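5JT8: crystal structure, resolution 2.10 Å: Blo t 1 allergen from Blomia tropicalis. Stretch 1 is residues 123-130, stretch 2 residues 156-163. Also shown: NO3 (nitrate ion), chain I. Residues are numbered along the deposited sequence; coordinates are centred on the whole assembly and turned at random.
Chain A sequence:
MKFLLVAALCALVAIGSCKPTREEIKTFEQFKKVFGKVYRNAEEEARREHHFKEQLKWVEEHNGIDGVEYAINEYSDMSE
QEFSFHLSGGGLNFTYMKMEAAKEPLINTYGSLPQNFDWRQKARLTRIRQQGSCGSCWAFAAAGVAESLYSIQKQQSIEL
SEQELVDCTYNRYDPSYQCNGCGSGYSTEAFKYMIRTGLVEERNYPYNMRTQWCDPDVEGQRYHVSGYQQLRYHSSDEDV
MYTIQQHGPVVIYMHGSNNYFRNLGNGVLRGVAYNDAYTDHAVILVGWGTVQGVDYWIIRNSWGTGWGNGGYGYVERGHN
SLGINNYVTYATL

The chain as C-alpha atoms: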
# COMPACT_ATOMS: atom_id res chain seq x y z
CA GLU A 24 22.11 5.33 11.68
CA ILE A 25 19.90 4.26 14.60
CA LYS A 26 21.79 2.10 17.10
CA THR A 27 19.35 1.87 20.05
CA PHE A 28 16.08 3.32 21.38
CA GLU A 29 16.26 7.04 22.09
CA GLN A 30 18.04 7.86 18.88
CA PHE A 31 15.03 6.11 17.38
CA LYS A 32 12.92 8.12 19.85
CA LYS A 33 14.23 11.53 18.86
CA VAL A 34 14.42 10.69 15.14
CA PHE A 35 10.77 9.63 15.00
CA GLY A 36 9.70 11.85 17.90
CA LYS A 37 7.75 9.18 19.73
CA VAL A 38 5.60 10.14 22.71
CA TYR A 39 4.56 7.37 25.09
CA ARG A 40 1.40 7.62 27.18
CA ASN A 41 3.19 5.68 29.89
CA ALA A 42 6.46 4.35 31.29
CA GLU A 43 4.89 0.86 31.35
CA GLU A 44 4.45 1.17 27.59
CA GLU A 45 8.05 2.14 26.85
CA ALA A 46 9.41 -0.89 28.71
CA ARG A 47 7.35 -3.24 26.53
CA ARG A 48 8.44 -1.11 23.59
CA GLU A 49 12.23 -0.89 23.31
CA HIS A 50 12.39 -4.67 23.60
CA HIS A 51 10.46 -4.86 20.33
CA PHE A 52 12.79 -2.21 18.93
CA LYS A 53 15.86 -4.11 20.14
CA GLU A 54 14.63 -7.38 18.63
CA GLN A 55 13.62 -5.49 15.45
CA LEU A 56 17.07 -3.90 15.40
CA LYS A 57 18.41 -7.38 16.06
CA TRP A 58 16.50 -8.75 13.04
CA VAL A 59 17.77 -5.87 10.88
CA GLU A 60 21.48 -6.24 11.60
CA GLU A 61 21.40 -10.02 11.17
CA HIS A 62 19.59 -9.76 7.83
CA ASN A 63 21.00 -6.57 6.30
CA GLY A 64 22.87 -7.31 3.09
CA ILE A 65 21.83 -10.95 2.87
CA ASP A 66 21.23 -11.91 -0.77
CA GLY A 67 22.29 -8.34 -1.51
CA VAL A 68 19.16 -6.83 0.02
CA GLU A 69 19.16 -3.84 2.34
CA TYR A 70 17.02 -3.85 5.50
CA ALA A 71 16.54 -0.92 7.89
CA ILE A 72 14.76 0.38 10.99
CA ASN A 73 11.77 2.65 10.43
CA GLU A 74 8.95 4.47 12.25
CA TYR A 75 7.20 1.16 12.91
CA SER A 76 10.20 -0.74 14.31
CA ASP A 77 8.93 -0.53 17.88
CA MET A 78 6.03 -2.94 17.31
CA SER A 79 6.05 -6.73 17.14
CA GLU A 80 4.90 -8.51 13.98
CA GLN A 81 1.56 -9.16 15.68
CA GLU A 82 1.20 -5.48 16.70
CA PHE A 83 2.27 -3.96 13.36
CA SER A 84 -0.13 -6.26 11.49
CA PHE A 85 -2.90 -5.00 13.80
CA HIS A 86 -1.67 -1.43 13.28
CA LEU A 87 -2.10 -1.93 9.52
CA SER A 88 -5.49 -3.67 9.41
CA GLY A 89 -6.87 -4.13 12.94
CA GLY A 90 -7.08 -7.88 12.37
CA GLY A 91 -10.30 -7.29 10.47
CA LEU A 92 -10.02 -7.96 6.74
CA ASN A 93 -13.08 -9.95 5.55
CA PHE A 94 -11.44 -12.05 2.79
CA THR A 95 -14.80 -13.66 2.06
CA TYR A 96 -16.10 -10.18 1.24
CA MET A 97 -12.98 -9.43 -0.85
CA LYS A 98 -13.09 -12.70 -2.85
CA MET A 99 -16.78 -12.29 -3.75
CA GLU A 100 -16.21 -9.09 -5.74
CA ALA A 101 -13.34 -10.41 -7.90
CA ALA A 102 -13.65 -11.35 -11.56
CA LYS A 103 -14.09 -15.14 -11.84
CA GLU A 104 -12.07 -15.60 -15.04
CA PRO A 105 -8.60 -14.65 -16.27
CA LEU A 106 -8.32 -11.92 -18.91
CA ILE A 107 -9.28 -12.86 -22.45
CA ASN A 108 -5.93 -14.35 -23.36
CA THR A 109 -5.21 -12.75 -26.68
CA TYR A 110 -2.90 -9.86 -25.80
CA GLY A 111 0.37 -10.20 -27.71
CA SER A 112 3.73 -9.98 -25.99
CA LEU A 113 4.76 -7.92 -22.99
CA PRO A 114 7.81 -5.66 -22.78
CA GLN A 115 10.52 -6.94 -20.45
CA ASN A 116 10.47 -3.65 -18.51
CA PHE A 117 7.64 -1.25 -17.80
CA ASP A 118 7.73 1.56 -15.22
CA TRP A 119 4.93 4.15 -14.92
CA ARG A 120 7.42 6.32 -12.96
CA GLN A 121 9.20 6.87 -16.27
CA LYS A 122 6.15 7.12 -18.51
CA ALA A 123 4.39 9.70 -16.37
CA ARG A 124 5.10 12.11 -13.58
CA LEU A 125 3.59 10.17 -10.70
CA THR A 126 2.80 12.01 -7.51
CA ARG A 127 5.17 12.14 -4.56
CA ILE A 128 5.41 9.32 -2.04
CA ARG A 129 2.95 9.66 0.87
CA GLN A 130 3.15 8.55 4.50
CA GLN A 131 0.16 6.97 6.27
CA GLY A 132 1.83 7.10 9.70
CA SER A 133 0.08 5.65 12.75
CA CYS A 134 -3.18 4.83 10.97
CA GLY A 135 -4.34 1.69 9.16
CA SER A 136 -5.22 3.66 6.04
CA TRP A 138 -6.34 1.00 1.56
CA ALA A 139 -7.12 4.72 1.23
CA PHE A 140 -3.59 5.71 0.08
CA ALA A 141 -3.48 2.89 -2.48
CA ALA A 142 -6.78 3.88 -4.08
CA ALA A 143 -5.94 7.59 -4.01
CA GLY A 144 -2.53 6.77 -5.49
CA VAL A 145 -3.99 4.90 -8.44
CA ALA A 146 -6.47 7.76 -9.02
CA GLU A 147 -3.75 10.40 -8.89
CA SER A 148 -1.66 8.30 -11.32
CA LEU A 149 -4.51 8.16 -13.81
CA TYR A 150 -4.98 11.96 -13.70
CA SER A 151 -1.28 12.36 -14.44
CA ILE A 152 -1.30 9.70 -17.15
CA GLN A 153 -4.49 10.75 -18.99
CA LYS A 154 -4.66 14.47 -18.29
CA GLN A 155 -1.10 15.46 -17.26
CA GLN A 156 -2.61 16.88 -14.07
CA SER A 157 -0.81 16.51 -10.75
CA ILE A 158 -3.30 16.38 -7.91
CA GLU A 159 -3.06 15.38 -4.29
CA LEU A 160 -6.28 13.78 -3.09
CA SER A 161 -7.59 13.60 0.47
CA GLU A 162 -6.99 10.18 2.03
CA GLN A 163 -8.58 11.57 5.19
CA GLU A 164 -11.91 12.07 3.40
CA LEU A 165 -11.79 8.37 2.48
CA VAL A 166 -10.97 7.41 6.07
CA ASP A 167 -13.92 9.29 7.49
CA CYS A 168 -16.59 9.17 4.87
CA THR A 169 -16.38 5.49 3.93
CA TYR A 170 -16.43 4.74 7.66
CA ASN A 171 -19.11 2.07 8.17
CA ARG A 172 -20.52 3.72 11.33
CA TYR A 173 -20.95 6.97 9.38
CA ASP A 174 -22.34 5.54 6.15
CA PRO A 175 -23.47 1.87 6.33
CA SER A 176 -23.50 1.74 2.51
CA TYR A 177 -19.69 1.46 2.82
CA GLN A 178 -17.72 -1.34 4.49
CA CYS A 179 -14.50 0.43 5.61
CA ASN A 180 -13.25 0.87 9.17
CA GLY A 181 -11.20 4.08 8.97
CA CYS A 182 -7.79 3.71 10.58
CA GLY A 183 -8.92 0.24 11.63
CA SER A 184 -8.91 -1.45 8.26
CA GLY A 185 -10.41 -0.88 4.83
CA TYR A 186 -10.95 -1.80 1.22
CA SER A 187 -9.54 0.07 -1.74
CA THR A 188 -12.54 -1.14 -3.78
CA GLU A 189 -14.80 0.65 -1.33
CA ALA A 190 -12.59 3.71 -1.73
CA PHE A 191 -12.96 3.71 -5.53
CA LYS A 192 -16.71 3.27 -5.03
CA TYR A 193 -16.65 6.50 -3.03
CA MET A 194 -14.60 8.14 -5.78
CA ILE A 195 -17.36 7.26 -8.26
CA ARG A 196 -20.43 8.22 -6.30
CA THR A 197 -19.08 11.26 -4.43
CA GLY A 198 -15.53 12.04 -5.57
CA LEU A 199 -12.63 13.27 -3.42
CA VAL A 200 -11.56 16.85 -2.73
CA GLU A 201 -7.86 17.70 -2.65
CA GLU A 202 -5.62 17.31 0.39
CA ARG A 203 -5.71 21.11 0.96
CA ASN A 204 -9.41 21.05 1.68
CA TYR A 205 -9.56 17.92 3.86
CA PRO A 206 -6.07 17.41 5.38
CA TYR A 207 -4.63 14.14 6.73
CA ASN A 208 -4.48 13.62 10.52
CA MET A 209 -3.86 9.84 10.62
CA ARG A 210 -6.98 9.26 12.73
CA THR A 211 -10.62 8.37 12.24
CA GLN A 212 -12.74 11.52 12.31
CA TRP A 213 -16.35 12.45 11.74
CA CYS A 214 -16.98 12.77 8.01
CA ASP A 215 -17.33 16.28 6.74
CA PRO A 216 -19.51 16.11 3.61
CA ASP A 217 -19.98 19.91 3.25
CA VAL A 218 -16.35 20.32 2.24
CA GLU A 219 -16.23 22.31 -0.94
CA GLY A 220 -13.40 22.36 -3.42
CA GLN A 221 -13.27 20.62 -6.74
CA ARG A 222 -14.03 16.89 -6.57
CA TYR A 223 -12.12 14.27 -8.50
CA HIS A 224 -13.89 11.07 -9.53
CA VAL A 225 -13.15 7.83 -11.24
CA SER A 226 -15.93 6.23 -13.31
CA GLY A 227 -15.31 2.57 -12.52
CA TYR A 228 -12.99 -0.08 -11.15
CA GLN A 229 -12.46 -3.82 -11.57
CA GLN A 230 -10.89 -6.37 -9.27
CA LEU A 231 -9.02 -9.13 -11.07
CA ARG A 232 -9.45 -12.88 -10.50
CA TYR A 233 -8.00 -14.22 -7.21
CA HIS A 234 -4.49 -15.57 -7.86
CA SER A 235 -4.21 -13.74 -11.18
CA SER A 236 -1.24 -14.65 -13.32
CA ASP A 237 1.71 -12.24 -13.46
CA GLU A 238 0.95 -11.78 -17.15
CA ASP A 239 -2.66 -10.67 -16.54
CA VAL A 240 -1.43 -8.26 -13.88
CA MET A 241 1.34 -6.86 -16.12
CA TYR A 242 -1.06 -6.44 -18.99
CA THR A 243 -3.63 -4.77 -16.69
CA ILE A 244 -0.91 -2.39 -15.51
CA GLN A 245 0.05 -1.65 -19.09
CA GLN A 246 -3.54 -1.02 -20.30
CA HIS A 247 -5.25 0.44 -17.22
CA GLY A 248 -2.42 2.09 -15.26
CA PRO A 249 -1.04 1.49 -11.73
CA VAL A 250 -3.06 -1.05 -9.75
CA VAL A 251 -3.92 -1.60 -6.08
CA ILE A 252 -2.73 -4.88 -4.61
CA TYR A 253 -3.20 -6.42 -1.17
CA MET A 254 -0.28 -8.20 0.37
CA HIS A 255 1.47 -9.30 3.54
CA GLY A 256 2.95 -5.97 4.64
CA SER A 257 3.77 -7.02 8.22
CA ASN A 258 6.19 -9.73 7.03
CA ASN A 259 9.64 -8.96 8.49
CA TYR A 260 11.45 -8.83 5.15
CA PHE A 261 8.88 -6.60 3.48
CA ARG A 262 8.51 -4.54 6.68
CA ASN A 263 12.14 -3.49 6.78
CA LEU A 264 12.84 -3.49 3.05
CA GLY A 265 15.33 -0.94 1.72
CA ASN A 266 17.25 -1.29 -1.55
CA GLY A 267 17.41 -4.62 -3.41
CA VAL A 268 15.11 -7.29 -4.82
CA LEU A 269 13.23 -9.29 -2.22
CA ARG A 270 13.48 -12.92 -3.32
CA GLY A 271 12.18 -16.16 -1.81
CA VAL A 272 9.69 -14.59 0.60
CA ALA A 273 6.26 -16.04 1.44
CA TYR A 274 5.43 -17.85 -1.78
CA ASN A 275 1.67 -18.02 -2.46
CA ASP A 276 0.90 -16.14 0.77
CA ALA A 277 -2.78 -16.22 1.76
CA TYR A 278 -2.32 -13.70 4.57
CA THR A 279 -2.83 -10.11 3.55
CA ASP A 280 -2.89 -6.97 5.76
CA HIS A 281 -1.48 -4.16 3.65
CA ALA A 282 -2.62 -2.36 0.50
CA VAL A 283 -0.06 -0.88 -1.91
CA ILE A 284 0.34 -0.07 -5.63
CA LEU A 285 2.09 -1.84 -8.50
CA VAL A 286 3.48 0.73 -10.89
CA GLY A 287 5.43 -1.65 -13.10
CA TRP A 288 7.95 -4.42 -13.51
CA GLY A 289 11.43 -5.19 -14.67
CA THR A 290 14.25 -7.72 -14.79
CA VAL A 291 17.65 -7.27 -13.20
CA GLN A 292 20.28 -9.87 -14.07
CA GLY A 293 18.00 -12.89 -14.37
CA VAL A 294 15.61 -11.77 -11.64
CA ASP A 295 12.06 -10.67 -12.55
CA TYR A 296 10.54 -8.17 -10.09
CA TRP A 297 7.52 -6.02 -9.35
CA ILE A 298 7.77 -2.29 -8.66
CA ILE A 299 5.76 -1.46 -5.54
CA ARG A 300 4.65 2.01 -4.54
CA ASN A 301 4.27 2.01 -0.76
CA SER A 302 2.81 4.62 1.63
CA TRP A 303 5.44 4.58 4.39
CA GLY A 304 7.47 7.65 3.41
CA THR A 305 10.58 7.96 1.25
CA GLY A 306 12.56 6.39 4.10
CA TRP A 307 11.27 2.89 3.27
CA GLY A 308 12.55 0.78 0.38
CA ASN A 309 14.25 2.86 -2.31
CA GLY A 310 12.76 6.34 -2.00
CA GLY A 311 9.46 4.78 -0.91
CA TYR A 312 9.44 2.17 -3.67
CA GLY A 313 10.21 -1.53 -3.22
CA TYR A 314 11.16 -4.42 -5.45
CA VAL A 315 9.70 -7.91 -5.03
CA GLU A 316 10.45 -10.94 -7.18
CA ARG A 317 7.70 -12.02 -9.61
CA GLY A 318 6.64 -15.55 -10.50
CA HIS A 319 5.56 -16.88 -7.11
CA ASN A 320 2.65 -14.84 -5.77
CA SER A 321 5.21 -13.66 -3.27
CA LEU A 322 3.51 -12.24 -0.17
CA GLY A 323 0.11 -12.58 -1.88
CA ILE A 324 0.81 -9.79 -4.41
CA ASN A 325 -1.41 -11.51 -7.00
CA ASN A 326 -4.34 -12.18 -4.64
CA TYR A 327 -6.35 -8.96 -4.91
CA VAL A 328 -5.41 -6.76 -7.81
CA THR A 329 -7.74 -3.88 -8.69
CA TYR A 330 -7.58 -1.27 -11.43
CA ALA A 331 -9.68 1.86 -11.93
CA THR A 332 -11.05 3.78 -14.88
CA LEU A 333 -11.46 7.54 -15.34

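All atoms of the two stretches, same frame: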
# COMPACT_ATOMS: atom_id res chain seq x y z
N ALA A 123 5.30 8.69 -16.88
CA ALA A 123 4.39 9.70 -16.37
C ALA A 123 5.02 10.29 -15.13
O ALA A 123 5.89 9.67 -14.50
CB ALA A 123 3.02 9.08 -16.05
N ARG A 124 4.62 11.50 -14.79
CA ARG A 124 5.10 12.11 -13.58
C ARG A 124 4.12 11.68 -12.52
O ARG A 124 3.04 12.22 -12.44
CB ARG A 124 5.18 13.64 -13.68
CG ARG A 124 6.60 14.19 -13.53
CD ARG A 124 6.65 15.72 -13.37
NE ARG A 124 5.54 16.39 -14.06
CZ ARG A 124 4.67 17.20 -13.46
NH1 ARG A 124 4.78 17.45 -12.16
NH2 ARG A 124 3.69 17.77 -14.17
N LEU A 125 4.48 10.65 -11.76
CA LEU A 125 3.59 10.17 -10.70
C LEU A 125 3.73 11.11 -9.53
O LEU A 125 4.70 11.87 -9.46
CB LEU A 125 3.93 8.74 -10.30
CG LEU A 125 3.70 7.78 -11.46
CD1 LEU A 125 3.97 6.34 -11.01
CD2 LEU A 125 2.29 7.95 -12.01
N THR A 126 2.77 11.07 -8.62
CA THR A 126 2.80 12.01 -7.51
C THR A 126 3.78 11.53 -6.45
O THR A 126 4.19 10.36 -6.44
CB THR A 126 1.40 12.22 -6.88
OG1 THR A 126 0.91 10.97 -6.38
CG2 THR A 126 0.42 12.76 -7.93
N ARG A 127 4.17 12.44 -5.57
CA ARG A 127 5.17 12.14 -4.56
C ARG A 127 4.71 11.08 -3.58
O ARG A 127 3.52 10.89 -3.37
CB ARG A 127 5.56 13.41 -3.81
CG ARG A 127 6.30 14.43 -4.67
CD ARG A 127 6.97 15.49 -3.80
NE ARG A 127 8.36 15.74 -4.20
CZ ARG A 127 9.38 14.92 -3.92
NH1 ARG A 127 9.17 13.78 -3.26
NH2 ARG A 127 10.61 15.23 -4.32
N ILE A 128 5.68 10.40 -2.98
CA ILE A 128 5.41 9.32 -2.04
C ILE A 128 4.75 9.88 -0.78
O ILE A 128 5.18 10.90 -0.25
CB ILE A 128 6.72 8.57 -1.70
CG1 ILE A 128 7.13 7.67 -2.89
CG2 ILE A 128 6.58 7.76 -0.43
CD1 ILE A 128 6.26 6.44 -3.07
N ARG A 129 3.69 9.21 -0.32
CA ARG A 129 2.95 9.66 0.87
C ARG A 129 3.33 8.83 2.09
O ARG A 129 4.00 7.81 1.97
CB ARG A 129 1.44 9.56 0.64
CG ARG A 129 0.96 10.01 -0.74
CD ARG A 129 1.34 11.47 -1.06
NE ARG A 129 0.64 11.97 -2.24
CZ ARG A 129 0.91 13.12 -2.86
NH1 ARG A 129 1.89 13.90 -2.41
NH2 ARG A 129 0.21 13.49 -3.92
N GLN A 130 2.85 9.26 3.26
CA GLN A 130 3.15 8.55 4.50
C GLN A 130 1.90 8.39 5.37
O GLN A 130 1.39 9.37 5.88
CB GLN A 130 4.24 9.30 5.29
CG GLN A 130 4.84 8.48 6.42
CD GLN A 130 6.15 9.05 6.96
OE1 GLN A 130 6.49 10.22 6.72
NE2 GLN A 130 6.89 8.23 7.68
N GLN A 156 -2.28 16.05 -15.23
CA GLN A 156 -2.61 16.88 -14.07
C GLN A 156 -2.05 16.23 -12.82
O GLN A 156 -2.26 15.04 -12.59
CB GLN A 156 -4.12 17.08 -13.91
CG GLN A 156 -4.77 17.96 -14.97
CD GLN A 156 -6.30 17.97 -14.88
OE1 GLN A 156 -6.89 17.35 -14.00
NE2 GLN A 156 -6.95 18.68 -15.81
N SER A 157 -1.32 17.00 -12.03
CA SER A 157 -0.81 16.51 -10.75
C SER A 157 -1.74 16.98 -9.65
O SER A 157 -1.84 18.17 -9.38
CB SER A 157 0.62 17.01 -10.50
OG SER A 157 1.47 16.64 -11.56
N ILE A 158 -2.43 16.04 -9.01
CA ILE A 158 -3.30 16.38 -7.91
C ILE A 158 -2.95 15.53 -6.70
O ILE A 158 -2.41 14.41 -6.81
CB ILE A 158 -4.78 16.17 -8.27
CG1 ILE A 158 -5.02 14.70 -8.62
CG2 ILE A 158 -5.18 17.08 -9.43
CD1 ILE A 158 -6.37 14.44 -9.27
N GLU A 159 -3.21 16.10 -5.53
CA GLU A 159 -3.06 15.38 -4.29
C GLU A 159 -4.44 15.25 -3.66
O GLU A 159 -5.03 16.25 -3.23
CB GLU A 159 -2.10 16.09 -3.35
CG GLU A 159 -1.86 15.32 -2.07
CD GLU A 159 -0.81 15.94 -1.19
OE1 GLU A 159 -0.29 17.02 -1.55
OE2 GLU A 159 -0.51 15.34 -0.14
N LEU A 160 -4.95 14.03 -3.62
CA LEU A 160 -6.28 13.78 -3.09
C LEU A 160 -6.26 13.57 -1.58
O LEU A 160 -5.22 13.24 -1.00
CB LEU A 160 -6.91 12.58 -3.79
CG LEU A 160 -7.08 12.72 -5.30
CD1 LEU A 160 -7.61 11.43 -5.91
CD2 LEU A 160 -7.98 13.89 -5.67
N SER A 161 -7.42 13.76 -0.97
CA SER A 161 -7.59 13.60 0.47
C SER A 161 -7.84 12.15 0.89
O SER A 161 -8.97 11.65 0.77
CB SER A 161 -8.75 14.47 0.96
OG SER A 161 -8.97 14.35 2.35
N GLU A 162 -6.81 11.47 1.39
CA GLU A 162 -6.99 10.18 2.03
C GLU A 162 -7.90 10.27 3.25
O GLU A 162 -8.64 9.34 3.55
CB GLU A 162 -5.65 9.56 2.44
CG GLU A 162 -4.86 8.95 1.29
CD GLU A 162 -4.09 9.98 0.48
OE1 GLU A 162 -4.10 11.18 0.86
OE2 GLU A 162 -3.46 9.60 -0.53
N GLN A 163 -7.83 11.40 3.95
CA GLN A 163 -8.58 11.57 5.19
C GLN A 163 -10.09 11.53 4.90
O GLN A 163 -10.87 11.00 5.70
CB GLN A 163 -8.19 12.88 5.89
CG GLN A 163 -8.76 13.07 7.31
CD GLN A 163 -8.22 12.07 8.31
OE1 GLN A 163 -7.00 11.94 8.48
NE2 GLN A 163 -9.11 11.35 8.98
N NO3 I . 1.85 15.72 -5.58
O1 NO3 I . 2.94 15.40 -6.14
O2 NO3 I . 0.80 15.90 -6.28
O3 NO3 I . 1.79 15.86 -4.32
O HOH W 1 2.57 14.21 -10.71

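A nitrate ion, probably carried over from the crystallisation liquor, sits between the two stretches, which share no clear direct hydrogen bond. It is held chiefly by stretch 1: the backbone N of Arg127 donates to nitrate O1 at 3.3 Å with a nearly straight N-H...O angle of 168°, and Arg129 NH1 donates to nitrate O3 at 2.7 Å. A second, weak hydrogen bond runs from Arg129 NH2 to the same O3 at 2.9 Å, so the two guanidinium nitrogens converge on one oxygen lying near the plane of the group. Stretch 2 offers the ion no donor; its nearest atom is the carbonyl oxygen Ile158 O, 3.6 Å from nitrate O2, and Thr126 CG2 lies at the same distance from that nitrate oxygen.

Arg129 is the centre of the contact and has the largest area covered by the other stretch. Its CA-to-CB bond points toward stretch 2, and after two m rotamers (chi1 -41°, chi2 -58°) the chain straightens at chi3, t, carrying the guanidinium alongside Glu159. One face of that flat group is covered by the Glu159 side chain, with Arg129 NH2 3.3 Å from Glu159 CG, while Ile158 O lies near its edge, 4.0 Å from Arg129 NH2. The salt bridge between Arg129 NH1 and Glu159 OE2 is long, at 3.6 Å, and the carboxylate oxygen stands well out of the guanidinium plane, so the attraction is one of charge, with no N-H directed at it. The CA-to-CB bond of Glu159 points sideways relative to stretch 1, but its extended t, t side chain brings the end nearer. Arginine suits this place because its long arm ends in a broad cation that can pack by its face and donate from its edge at once.

Farther along, the buried Glu162 points its CA-to-CB bond toward stretch 1, and its OE2 comes within 4.4 Å of Arg129 CG, a loose approach to the aliphatic part of the arginine.

At the other end, a water joins the stretches. It donates to Arg124 O at 2.7 Å and is also hydrogen-bonded to Ser157 OG at 2.8 Å. The exposed Arg124 side chain reaches over this site, bringing NH1 to 3.5 Å from Ser157 OG.

Between these ends, Thr126 points toward stretch 2 and sets its methyl CG2 3.5 Å from Ile158 O, a packing contact, while its hydroxyl OG1 is hydrogen-bonded elsewhere in the structure. Ile158 meets stretch 1 through its backbone oxygen; its own hydrophobic side chain points away and is buried. Leu125 likewise turns away from stretch 2, as neighbouring side chains in an extended segment tend to face different ways. The touching segments run in roughly the same direction, 22° apart, but the nearest CA pair, Thr126 CA and Ser157 CA, remains 6.6 Å apart. Only 270 Å² is buried in total, both sides summed.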